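Local coordinates for protein serine acetyltransferase (Bacteroides vulgatus ATCC 8482, PDB 3F1X) that probably transfers an acetyl group from acetyl-CoA to serine, the step that leads into cysteine biosynthesis in bacteria, at residues I213-S217 / P249-I253; K224-T230 / I259-T265. All blocks are in the same frame, centred on the assembly; numbering follows the deposited sequence.

In the fold
Both contacts join the same two neighbouring coils of a left-handed parallel beta-helix. Contact 1 lies at a corner. It is partly buried, and its second segment reaches the surface and touches a second subunit through Arg-250. It holds a turn against a loop mainly by a histidine ring, CH contacts and one weak bond. Contact 2 is buried. It pairs short strands and the turns that follow them with a run of backbone hydrogen bonds, a tyrosine stack and a water, and other subunits close over parts of it. The two meet inside the first coil, where Ile-213 CD1 lies 4.0 Å from Leu-225 CD2.

Contact 1: I213-S217 / P249-I253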
loop_
_atom_site.group_PDB
_atom_site.type_symbol
_atom_site.label_atom_id
_atom_site.label_comp_id
_atom_site.label_asym_id
_atom_site.label_seq_id
_atom_site.Cartn_x
_atom_site.Cartn_y
_atom_site.Cartn_z
ATOM N N ILE A 213 30.135 15.779 -10.371
ATOM C CA ILE A 213 31.490 15.245 -10.236
ATOM C C ILE A 213 31.674 14.195 -11.320
ATOM O O ILE A 213 31.068 13.127 -11.265
ATOM C CB ILE A 213 31.717 14.612 -8.831
ATOM C CG1 ILE A 213 31.522 15.680 -7.749
ATOM C CG2 ILE A 213 33.130 14.027 -8.730
ATOM C CD1 ILE A 213 31.695 15.167 -6.320
ATOM N N GLY A 214 32.518 14.522 -12.299
ATOM C CA GLY A 214 32.789 13.659 -13.440
ATOM C C GLY A 214 33.429 12.300 -13.213
ATOM O O GLY A 214 34.140 12.082 -12.231
ATOM N N ALA A 215 33.191 11.401 -14.168
ATOM C CA ALA A 215 33.678 10.025 -14.132
ATOM C C ALA A 215 35.127 9.776 -13.716
ATOM O O ALA A 215 35.401 8.818 -12.996
ATOM C CB ALA A 215 33.415 9.355 -15.482
ATOM N N THR A 216 36.063 10.602 -14.160
ATOM C CA THR A 216 37.451 10.355 -13.777
ATOM C C THR A 216 38.022 11.380 -12.816
ATOM O O THR A 216 39.233 11.552 -12.728
ATOM C CB THR A 216 38.364 10.251 -15.020
ATOM O OG1 THR A 216 38.344 11.487 -15.746
ATOM C CG2 THR A 216 37.890 9.118 -15.922
ATOM N N SER A 217 37.150 12.050 -12.078
ATOM C CA SER A 217 37.603 13.039 -11.113
ATOM C C SER A 217 38.336 12.369 -9.949
ATOM O O SER A 217 38.019 11.246 -9.567
ATOM C CB SER A 217 36.417 13.826 -10.557
ATOM O OG SER A 217 35.680 14.447 -11.591
ATOM N N PRO A 249 42.370 9.917 -18.878
ATOM C CA PRO A 249 41.871 10.885 -17.895
ATOM C C PRO A 249 41.557 12.233 -18.537
ATOM O O PRO A 249 42.249 12.663 -19.459
ATOM C CB PRO A 249 43.022 10.985 -16.898
ATOM C CG PRO A 249 43.634 9.618 -16.957
ATOM C CD PRO A 249 43.653 9.342 -18.442
ATOM N N ARG A 250 40.515 12.896 -18.046
ATOM C CA ARG A 250 40.124 14.200 -18.574
ATOM C C ARG A 250 39.295 15.006 -17.584
ATOM O O ARG A 250 38.654 15.990 -17.950
ATOM C CB ARG A 250 39.366 14.034 -19.893
ATOM C CG ARG A 250 38.349 12.900 -19.929
ATOM C CD ARG A 250 37.701 12.843 -21.307
ATOM N NE ARG A 250 36.903 11.639 -21.527
ATOM C CZ ARG A 250 37.397 10.404 -21.559
ATOM N NH1 ARG A 250 38.696 10.199 -21.378
ATOM N NH2 ARG A 250 36.594 9.370 -21.787
ATOM N N HIS A 251 39.316 14.579 -16.327
ATOM C CA HIS A 251 38.586 15.263 -15.264
ATOM C C HIS A 251 39.574 15.835 -14.248
ATOM O O HIS A 251 40.691 15.330 -14.090
ATOM C CB HIS A 251 37.600 14.302 -14.598
ATOM C CG HIS A 251 36.379 14.035 -15.426
ATOM N ND1 HIS A 251 35.403 14.987 -15.638
ATOM C CD2 HIS A 251 35.999 12.946 -16.134
ATOM C CE1 HIS A 251 34.476 14.496 -16.440
ATOM N NE2 HIS A 251 34.814 13.258 -16.757
ATOM N N PRO A 252 39.171 16.895 -13.533
ATOM C CA PRO A 252 40.020 17.555 -12.537
ATOM C C PRO A 252 40.526 16.720 -11.376
ATOM O O PRO A 252 39.973 15.672 -11.034
ATOM C CB PRO A 252 39.145 18.710 -12.036
ATOM C CG PRO A 252 38.188 18.953 -13.173
ATOM C CD PRO A 252 37.854 17.549 -13.594
ATOM N N ILE A 253 41.590 17.229 -10.773
ATOM C CA ILE A 253 42.201 16.623 -9.614
ATOM C C ILE A 253 42.219 17.697 -8.535
ATOM O O ILE A 253 42.780 18.774 -8.737
ATOM C CB ILE A 253 43.658 16.211 -9.872
ATOM C CG1 ILE A 253 43.733 15.181 -10.999
ATOM C CG2 ILE A 253 44.262 15.667 -8.589
ATOM C CD1 ILE A 253 45.148 14.748 -11.320
#
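Pro-249 to Pro-252 pass along the type I turn Gly-214 to Ser-217 at a corner of the left-handed parallel beta-helix, the fold of the C-terminal part of serine acetyltransferases. The two segments belong to successive coils. The chain just before Pro-249 is not modelled, and Pro-249 itself makes only a marginal approach, with its CA near the hydroxyl of Thr-216.

Arg-250 comes next. Its backbone N points almost straight at Thr-216 OG1, 3.5 Å away, in a weak hydrogen bond. The hydroxyl lies too close to the histidine ring, which makes this bond doubtful. The side chain of Arg-250 leads off to pack on Pro-142 of a second subunit.

His-251 carries the contact. Its CG is anti to the carbonyl carbon (chi1 -76°), which turns the ring in against the turn. Gly-214 CA sits over one face, 3.7 Å from the ring centroid of His-251, in a CH-pi contact. Gly-214, with no side chain, lets its CA come this close to the ring. The backbone N of Ala-215 lies over the same face. Thr-216 meets the ring from its edge, with CB in the ring plane, and the two side chains cross at about a right angle. The root of the ring packs too, as His-251 CB is 3.4 Å from Ser-217 N.

The turn itself is fastened twice. Ser-217 N gives a 3.0 Å bond to Gly-214 O. Ser-217 OG, turned beside its own backbone N (chi1 -57°), adds a 2.9 Å bond to Gly-214 O from the same face of the carbonyl.

Pro-252 follows and leads into strand 253-254. Its ring stays loosely beside the serine hydroxyl, while Ser-217 CA offers its hydrogen to Pro-252 O at 3.5 Å.

Contact 2: K224-T230 / I259-T265; sequences KLYQGVT and IVYSNAT
This is a buried coil-to-coil pairing in the left-handed parallel beta-helix: Lys-224 and Leu-225 pair in parallel with Ile-259 and Val-260, and each strand then bends through a type II turn. Val-260 N bonds to Lys-224 O, and Val-260 O takes Tyr-226 N at 3.1 Å. At the turns Asn-263 N gives a 2.8 Å bond to Gln-227 O. Thr-230 N bonds to Ala-264 O where the strands resume.

Tyr-226 and Tyr-261 form an offset stack, centroids 4.8 Å apart and planes at 29°. In both, CG is anti to the carbonyl carbon (chi1 -81° and -73°), and with the backbones in register the rings lie side by side. Lys-234 of a third subunit packs on both. Ile-259 CG2 touches the edge of Tyr-226 and a face of Tyr-261. A serine in place of Tyr-226 would probably leave the Tyr-261 ring without its stacking partner and freer to turn. On the inner side Val-260 CG2 meets Leu-225 CD1, 3.8 Å apart, and Val-260 CG1 meets Val-229 CG1.

One water donates to Gly-228 O at 2.9 Å and bonds Thr-230 OG1 and Thr-265 OG1. Thr-230 OG1 also bonds Ser-262 OG of a second subunit, with its Gln-227 close by, and Thr-265 OG1 bonds Asn-281 of that subunit.

Strand 204-206 flanks the first coil and strand 277-278 the second, with Leu-254 of strand 253-254 against Leu-225 and Val-260.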
loop_
_atom_site.group_PDB
_atom_site.type_symbol
_atom_site.label_atom_id
_atom_site.label_comp_id
_atom_site.label_asym_id
_atom_site.label_seq_id
_atom_site.Cartn_x
_atom_site.Cartn_y
_atom_site.Cartn_z
ATOM N N LYS A 224 35.940 20.249 0.370
ATOM C CA LYS A 224 34.573 20.739 0.518
ATOM C C LYS A 224 34.111 21.418 -0.762
ATOM O O LYS A 224 34.812 22.256 -1.315
ATOM C CB LYS A 224 34.475 21.739 1.681
ATOM C CG LYS A 224 33.091 22.377 1.812
ATOM C CD LYS A 224 33.019 23.437 2.910
ATOM C CE LYS A 224 33.120 22.836 4.299
ATOM N NZ LYS A 224 32.778 23.849 5.349
ATOM N N LEU A 225 32.925 21.043 -1.221
ATOM C CA LEU A 225 32.336 21.601 -2.431
ATOM C C LEU A 225 30.992 22.216 -2.067
ATOM O O LEU A 225 30.290 21.706 -1.196
ATOM C CB LEU A 225 32.112 20.493 -3.466
ATOM C CG LEU A 225 33.130 20.214 -4.577
ATOM C CD1 LEU A 225 34.566 20.306 -4.082
ATOM C CD2 LEU A 225 32.824 18.838 -5.150
ATOM N N TYR A 226 30.640 23.309 -2.733
ATOM C CA TYR A 226 29.370 23.977 -2.495
ATOM C C TYR A 226 28.406 23.684 -3.642
ATOM O O TYR A 226 28.782 23.058 -4.637
ATOM C CB TYR A 226 29.589 25.489 -2.360
ATOM C CG TYR A 226 30.053 25.897 -0.983
ATOM C CD1 TYR A 226 29.161 26.439 -0.067
ATOM C CD2 TYR A 226 31.378 25.720 -0.588
ATOM C CE1 TYR A 226 29.571 26.803 1.227
ATOM C CE2 TYR A 226 31.802 26.079 0.706
ATOM C CZ TYR A 226 30.894 26.617 1.603
ATOM O OH TYR A 226 31.291 26.964 2.874
ATOM N N GLN A 227 27.165 24.139 -3.491
ATOM C CA GLN A 227 26.129 23.948 -4.499
ATOM C C GLN A 227 26.585 24.440 -5.875
ATOM O O GLN A 227 27.340 25.411 -5.982
ATOM C CB GLN A 227 24.857 24.714 -4.098
ATOM C CG GLN A 227 25.074 26.223 -3.893
ATOM C CD GLN A 227 25.501 26.587 -2.477
ATOM O OE1 GLN A 227 25.973 25.741 -1.726
ATOM N NE2 GLN A 227 25.342 27.862 -2.111
ATOM N N GLY A 228 26.112 23.757 -6.917
ATOM C CA GLY A 228 26.421 24.129 -8.288
ATOM C C GLY A 228 27.839 23.913 -8.798
ATOM O O GLY A 228 28.149 24.261 -9.937
ATOM N N VAL A 229 28.712 23.346 -7.977
ATOM C CA VAL A 229 30.081 23.125 -8.409
ATOM C C VAL A 229 30.192 21.965 -9.389
ATOM O O VAL A 229 29.655 20.879 -9.145
ATOM C CB VAL A 229 31.000 22.862 -7.206
ATOM C CG1 VAL A 229 32.359 22.370 -7.681
ATOM C CG2 VAL A 229 31.152 24.139 -6.403
ATOM N N THR A 230 30.880 22.207 -10.501
ATOM C CA THR A 230 31.085 21.181 -11.524
ATOM C C THR A 230 32.554 20.807 -11.670
ATOM O O THR A 230 33.412 21.679 -11.772
ATOM C CB THR A 230 30.604 21.654 -12.928
ATOM O OG1 THR A 230 29.176 21.696 -12.963
ATOM C CG2 THR A 230 31.096 20.695 -14.019
ATOM N N ILE A 259 38.707 23.939 -1.204
ATOM C CA ILE A 259 37.334 24.401 -1.067
ATOM C C ILE A 259 36.943 25.052 -2.389
ATOM O O ILE A 259 37.696 25.862 -2.928
ATOM C CB ILE A 259 37.177 25.465 0.050
ATOM C CG1 ILE A 259 37.607 24.896 1.401
ATOM C CG2 ILE A 259 35.723 25.918 0.129
ATOM C CD1 ILE A 259 37.535 25.917 2.531
ATOM N N VAL A 260 35.781 24.682 -2.919
ATOM C CA VAL A 260 35.288 25.263 -4.163
ATOM C C VAL A 260 33.911 25.841 -3.861
ATOM O O VAL A 260 32.979 25.105 -3.519
ATOM C CB VAL A 260 35.136 24.215 -5.274
ATOM C CG1 VAL A 260 34.818 24.911 -6.586
ATOM C CG2 VAL A 260 36.413 23.379 -5.395
ATOM N N TYR A 261 33.777 27.156 -3.976
ATOM C CA TYR A 261 32.507 27.787 -3.680
ATOM C C TYR A 261 31.468 27.698 -4.779
ATOM O O TYR A 261 31.735 27.248 -5.890
ATOM C CB TYR A 261 32.718 29.242 -3.274
ATOM C CG TYR A 261 33.318 29.360 -1.903
ATOM C CD1 TYR A 261 34.680 29.557 -1.733
ATOM C CD2 TYR A 261 32.524 29.234 -0.769
ATOM C CE1 TYR A 261 35.249 29.632 -0.455
ATOM C CE2 TYR A 261 33.078 29.304 0.512
ATOM C CZ TYR A 261 34.445 29.507 0.659
ATOM O OH TYR A 261 35.005 29.607 1.911
ATOM N N SER A 262 30.279 28.162 -4.428
ATOM C CA SER A 262 29.096 28.138 -5.269
ATOM C C SER A 262 29.211 28.357 -6.776
ATOM O O SER A 262 29.756 29.361 -7.240
ATOM C CB SER A 262 28.073 29.118 -4.698
ATOM O OG SER A 262 26.837 28.964 -5.362
ATOM N N ASN A 263 28.666 27.392 -7.516
ATOM C CA ASN A 263 28.602 27.400 -8.973
ATOM C C ASN A 263 29.880 27.433 -9.810
ATOM O O ASN A 263 29.800 27.581 -11.025
ATOM C CB ASN A 263 27.668 28.532 -9.439
ATOM C CG ASN A 263 26.203 28.229 -9.154
ATOM O OD1 ASN A 263 25.779 27.094 -9.288
ATOM N ND2 ASN A 263 25.429 29.243 -8.775
ATOM N N ALA A 264 31.045 27.281 -9.189
ATOM C CA ALA A 264 32.292 27.297 -9.948
ATOM C C ALA A 264 32.415 26.067 -10.838
ATOM O O ALA A 264 32.010 24.972 -10.459
ATOM C CB ALA A 264 33.489 27.379 -9.012
ATOM N N THR A 265 32.983 26.257 -12.023
ATOM C CA THR A 265 33.163 25.162 -12.968
ATOM C C THR A 265 34.653 24.877 -13.163
ATOM O O THR A 265 35.412 25.762 -13.534
ATOM C CB THR A 265 32.558 25.497 -14.357
ATOM O OG1 THR A 265 31.192 25.907 -14.215
ATOM C CG2 THR A 265 32.628 24.275 -15.275
HETATM O O HOH W 1 29.338 24.566 -12.601
#